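Local atomic coordinates of BIS(5'-nucleosyl)-tetraphosphatase (Diadenosine tetraphosphatase), putative (PDB entry 5CFJ), a protein that probably hydrolyses diadenosine tetraphosphate asymmetrically, as a Nudix-family enzyme of the malaria parasite Plasmodium falciparum. Residues L58-A61 with V62-T65; S124-S127 with D128-L132. All coordinates share one frame; numbering follows the deposited sequence. Where two conformers were deposited one is given.

Overall arrangement
Contact 1 (58-61 with 62-65) and contact 2 (124-127 with 128-132) are local, each within one unbroken run of chain. Contact 1 is two turns of helix 57-69, which carries much of the Nudix box sequence. Contact 2 lies in the loop that joins strand 116-122 to helix 134-147. The two lie on opposite sides of the chain's centre. Their centres are 24 Å apart and their nearest atoms about 16 Å apart, so they do not touch. In relatives this box forms the catalytic site, so contact 1 is probably near it. Contact 2 lies near a bound sulfate ion, about 5 Å from the side chain of Tyr130 and probably from the crystallisation liquor.

Contact 1 of 2, residues L58-A61 with V62-T65; sequences LETA and VRET
Residues 58-61 and 62-65 meet as successive turns within helix 57-69, which packs against the central sheet. Four i to i+4 backbone bonds tie the turns together. One runs from Val62 N to Leu58 O at 2.9 Å, and another from Glu64 N to Thr60 O at 2.9 Å. Ala61 O accepts two donors. Thr65 OG1 is 2.9 Å from Ala61 O; Thr65 N and OG1 reach that oxygen from opposite faces of the carbonyl plane. Thr65 OG1 stands anti to its own carbonyl carbon (chi1 -65°), beside the backbone N. This puts it on the side of Ala61 O, one turn earlier. The buried hydroxyl thus has an acceptor within the helix.

Thr60 and Glu64 lie alongside each other, pointing the same way. Thr60 CG2 is 4.2 Å from Glu64 CG. The Arg63 chain bends at chi3 (45°), which brings the guanidinium back beside Thr60. Arg63 NH2 comes 3.8 Å from Thr60 CG2, and Thr60 O lies over one face of the guanidinium, offset toward the rim. Arg63 NH1 makes a salt bridge to Glu64 OE2 at 2.8 Å, meeting that oxygen from above the carboxylate plane. Glu55 and Glu67 also form salt bridges with Arg63, and Leu50 O accepts from its NH2. Several acceptors therefore fix the guanidinium in place. The hydroxyl of Thr60 is bonded to Glu55 and His51.

On another flank, Leu58 CD1 lies 4.3 Å from Val62 CG2. Ala61 and Thr65 rest on Ile11 of strand 6-16. Residues 49-70 match the Nudix box, a loop-helix-loop motif, and this contact is part of its helix. An arginine held by glutamates is consistent with the role of the box arginine in relatives.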
loop_
_atom_site.group_PDB
_atom_site.type_symbol
_atom_site.label_atom_id
_atom_site.label_comp_id
_atom_site.label_asym_id
_atom_site.label_seq_id
_atom_site.Cartn_x
_atom_site.Cartn_y
_atom_site.Cartn_z
ATOM N N LEU A 58 -3.809 2.824 -12.387
ATOM C CA LEU A 58 -4.813 2.933 -11.336
ATOM C C LEU A 58 -5.753 1.731 -11.347
ATOM O O LEU A 58 -6.082 1.188 -10.298
ATOM C CB LEU A 58 -5.604 4.235 -11.486
ATOM C CG LEU A 58 -6.665 4.493 -10.420
ATOM C CD1 LEU A 58 -6.039 4.548 -9.035
ATOM C CD2 LEU A 58 -7.418 5.779 -10.722
ATOM N N GLU A 59 -6.190 1.302 -12.528
ATOM C CA GLU A 59 -7.038 0.118 -12.614
ATOM C C GLU A 59 -6.334 -1.111 -12.046
ATOM O O GLU A 59 -6.937 -1.900 -11.318
ATOM C CB GLU A 59 -7.476 -0.131 -14.060
ATOM C CG GLU A 59 -8.577 0.816 -14.527
ATOM C CD GLU A 59 -8.884 0.702 -16.007
ATOM O OE1 GLU A 59 -7.993 0.315 -16.790
ATOM O OE2 GLU A 59 -10.029 1.003 -16.389
ATOM N N THR A 60 -5.054 -1.263 -12.360
ATOM C CA THR A 60 -4.284 -2.376 -11.810
ATOM C C THR A 60 -4.249 -2.287 -10.285
ATOM O O THR A 60 -4.489 -3.264 -9.591
ATOM C CB THR A 60 -2.852 -2.390 -12.363
ATOM O OG1 THR A 60 -2.896 -2.615 -13.777
ATOM C CG2 THR A 60 -2.011 -3.468 -11.692
ATOM N N ALA A 61 -3.970 -1.097 -9.767
ATOM C CA ALA A 61 -3.887 -0.894 -8.328
ATOM C C ALA A 61 -5.211 -1.258 -7.643
ATOM O O ALA A 61 -5.227 -1.960 -6.627
ATOM C CB ALA A 61 -3.513 0.528 -8.029
ATOM N N VAL A 62 -6.321 -0.789 -8.211
ATOM C CA VAL A 62 -7.638 -1.069 -7.655
ATOM C C VAL A 62 -7.941 -2.565 -7.669
ATOM O O VAL A 62 -8.389 -3.133 -6.667
ATOM C CB VAL A 62 -8.727 -0.295 -8.419
ATOM C CG1 VAL A 62 -10.118 -0.806 -8.054
ATOM C CG2 VAL A 62 -8.599 1.204 -8.134
ATOM N N ARG A 63 -7.670 -3.219 -8.795
ATOM C CA ARG A 63 -7.920 -4.652 -8.877
ATOM C C ARG A 63 -7.069 -5.448 -7.894
ATOM O O ARG A 63 -7.575 -6.326 -7.208
ATOM C CB ARG A 63 -7.675 -5.168 -10.284
ATOM C CG ARG A 63 -7.924 -6.678 -10.401
ATOM C CD ARG A 63 -7.603 -7.240 -11.791
ATOM N NE ARG A 63 -6.333 -6.718 -12.291
ATOM C CZ ARG A 63 -5.137 -7.112 -11.863
ATOM N NH1 ARG A 63 -5.031 -8.048 -10.922
ATOM N NH2 ARG A 63 -4.046 -6.549 -12.360
ATOM N N GLU A 64 -5.775 -5.147 -7.830
ATOM C CA GLU A 64 -4.899 -5.872 -6.917
ATOM C C GLU A 64 -5.308 -5.652 -5.464
ATOM O O GLU A 64 -5.267 -6.573 -4.655
ATOM C CB GLU A 64 -3.443 -5.463 -7.136
ATOM C CG GLU A 64 -2.888 -5.949 -8.462
ATOM C CD GLU A 64 -2.571 -7.427 -8.450
ATOM O OE1 GLU A 64 -2.329 -7.962 -7.351
ATOM O OE2 GLU A 64 -2.548 -8.045 -9.535
ATOM N N THR A 65 -5.737 -4.437 -5.144
ATOM C CA THR A 65 -6.203 -4.158 -3.793
ATOM C C THR A 65 -7.444 -4.990 -3.477
ATOM O O THR A 65 -7.540 -5.598 -2.406
ATOM C CB THR A 65 -6.471 -2.662 -3.628
ATOM O OG1 THR A 65 -5.219 -1.981 -3.767
ATOM C CG2 THR A 65 -7.067 -2.342 -2.259
#

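Contact 2 of 2, residues S124-S127 with D128-L132; sequences SHES and DTYNL
Glu126 and Ser127 turn their carbonyls toward the backbone N-H groups of 128-132, and a 3-10 turn at 124-126 leads into a type I beta turn from Asp128 to Asn131. Tyr130 N bonds to Glu126 O at 3.1 Å. Ser127 O takes Leu132 N at 3.0 Å in a nearly straight bond (169°), and also a weak bond from Tyr130 N. The beta turn is closed by Asn131 N to Asp128 O. With Asn131 at positive phi, the Leu132 and Asn131 bonds match the Schellman pattern.

Glu126 and Tyr130 run alongside each other in the same direction, with carboxylate and ring planes almost perpendicular (87°). Glu126 OE1 is 3.8 Å from Tyr130 CE1. Glu126 O lies at the ring edge, in its plane, 3.4 Å from Tyr130 CD1. Water 3 joins the two ends, donating to Glu126 OE1 and bonding to Tyr130 OH. The other carboxylate oxygen, Glu126 OE2, is bonded to Gly123 N.

In one of its two conformers, Ser127 holds its OG beside its own backbone N (chi1 -66°). From there Ser127 OG donates to Ser124 O at 2.8 Å, an oxygen that also accepts from Ser127 N. This satisfies the buried hydroxyl. Leu132 CD1, from five residues on, then lies 3.6 Å from Ser127 OG. Two waters add backbone links: water 1 joins His125 O to Thr129 N, while water 2 bonds to Asp128 N and more weakly to His125 O and Asp128 OD2.

Ser127 and Leu132 face helix 134-147, where both touch Leu140. Tyr130 instead lies on Lys120 and Ile122 of strand 116-122 and meets Trp44 of strand 44-50 edge to face. The loop thus packs against both the helix it leads into and the strand it leaves.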
loop_
_atom_site.group_PDB
_atom_site.type_symbol
_atom_site.label_atom_id
_atom_site.label_comp_id
_atom_site.label_asym_id
_atom_site.label_seq_id
_atom_site.Cartn_x
_atom_site.Cartn_y
_atom_site.Cartn_z
ATOM N N SER A 124 3.412 5.713 10.144
ATOM C CA SER A 124 4.708 5.965 9.536
ATOM C C SER A 124 5.859 5.697 10.516
ATOM O O SER A 124 6.920 5.224 10.115
ATOM C CB SER A 124 4.773 7.401 9.020
ATOM O OG SER A 124 4.573 8.331 10.072
ATOM N N HIS A 125 5.643 5.977 11.797
ATOM C CA HIS A 125 6.688 5.781 12.804
ATOM C C HIS A 125 7.036 4.320 13.052
ATOM O O HIS A 125 8.032 4.025 13.709
ATOM C CB HIS A 125 6.287 6.430 14.132
ATOM C CG HIS A 125 6.325 7.927 14.110
ATOM N ND1 HIS A 125 6.741 8.674 15.190
ATOM C CD2 HIS A 125 5.996 8.816 13.141
ATOM C CE1 HIS A 125 6.672 9.959 14.886
ATOM N NE2 HIS A 125 6.221 10.072 13.649
ATOM N N GLU A 126 6.219 3.411 12.540
ATOM C CA GLU A 126 6.441 1.987 12.724
ATOM C C GLU A 126 7.264 1.377 11.598
ATOM O O GLU A 126 7.490 0.165 11.581
ATOM C CB GLU A 126 5.100 1.260 12.828
ATOM C CG GLU A 126 4.166 1.857 13.852
ATOM C CD GLU A 126 3.001 0.946 14.164
ATOM O OE1 GLU A 126 3.211 -0.094 14.824
ATOM O OE2 GLU A 126 1.873 1.267 13.744
ATOM N N SER A 127 7.709 2.211 10.663
ATOM C CA SER A 127 8.373 1.702 9.468
ATOM C C SER A 127 9.587 0.824 9.802
ATOM O O SER A 127 9.746 -0.265 9.246
ATOM C CB SER A 127 8.789 2.856 8.555
ATOM O OG SER A 127 7.650 3.521 8.028
ATOM N N ASP A 128 10.430 1.275 10.724
ATOM C CA ASP A 128 11.614 0.497 11.093
ATOM C C ASP A 128 11.252 -0.833 11.766
ATOM O O ASP A 128 11.868 -1.865 11.507
ATOM C CB ASP A 128 12.524 1.315 12.001
ATOM C CG ASP A 128 13.128 2.499 11.285
ATOM O OD1 ASP A 128 13.509 2.337 10.106
ATOM O OD2 ASP A 128 13.205 3.586 11.890
ATOM N N THR A 129 10.224 -0.800 12.605
ATOM C CA THR A 129 9.749 -1.993 13.294
ATOM C C THR A 129 9.311 -3.052 12.289
ATOM O O THR A 129 9.528 -4.245 12.491
ATOM C CB THR A 129 8.584 -1.635 14.241
ATOM O OG1 THR A 129 9.049 -0.694 15.215
ATOM C CG2 THR A 129 8.038 -2.868 14.947
ATOM N N TYR A 130 8.710 -2.605 11.189
ATOM C CA TYR A 130 8.218 -3.526 10.169
ATOM C C TYR A 130 9.241 -3.749 9.062
ATOM O O TYR A 130 8.937 -4.364 8.040
ATOM C CB TYR A 130 6.880 -3.023 9.615
ATOM C CG TYR A 130 5.768 -3.363 10.577
ATOM C CD1 TYR A 130 5.542 -2.592 11.708
ATOM C CD2 TYR A 130 4.998 -4.501 10.399
ATOM C CE1 TYR A 130 4.556 -2.926 12.617
ATOM C CE2 TYR A 130 4.011 -4.843 11.290
ATOM C CZ TYR A 130 3.794 -4.055 12.402
ATOM O OH TYR A 130 2.805 -4.398 13.292
ATOM N N ASN A 131 10.466 -3.281 9.307
ATOM C CA ASN A 131 11.600 -3.477 8.403
ATOM C C ASN A 131 11.339 -3.006 6.974
ATOM O O ASN A 131 11.781 -3.621 6.004
ATOM C CB ASN A 131 12.017 -4.948 8.411
ATOM C CG ASN A 131 12.470 -5.406 9.785
ATOM O OD1 ASN A 131 11.930 -6.358 10.345
ATOM N ND2 ASN A 131 13.454 -4.710 10.343
ATOM N N LEU A 132 10.637 -1.890 6.850
ATOM C CA LEU A 132 10.414 -1.309 5.535
ATOM C C LEU A 132 11.696 -0.742 4.963
ATOM O O LEU A 132 12.489 -0.150 5.697
ATOM C CB LEU A 132 9.380 -0.192 5.599
ATOM C CG LEU A 132 8.022 -0.541 6.208
ATOM C CD1 LEU A 132 7.052 0.613 5.980
ATOM C CD2 LEU A 132 7.466 -1.850 5.662
HETATM O O HOH W 1 9.641 1.777 14.007
HETATM O O HOH W 2 10.326 4.075 11.622
HETATM O O HOH W 3 1.684 -2.374 14.748
#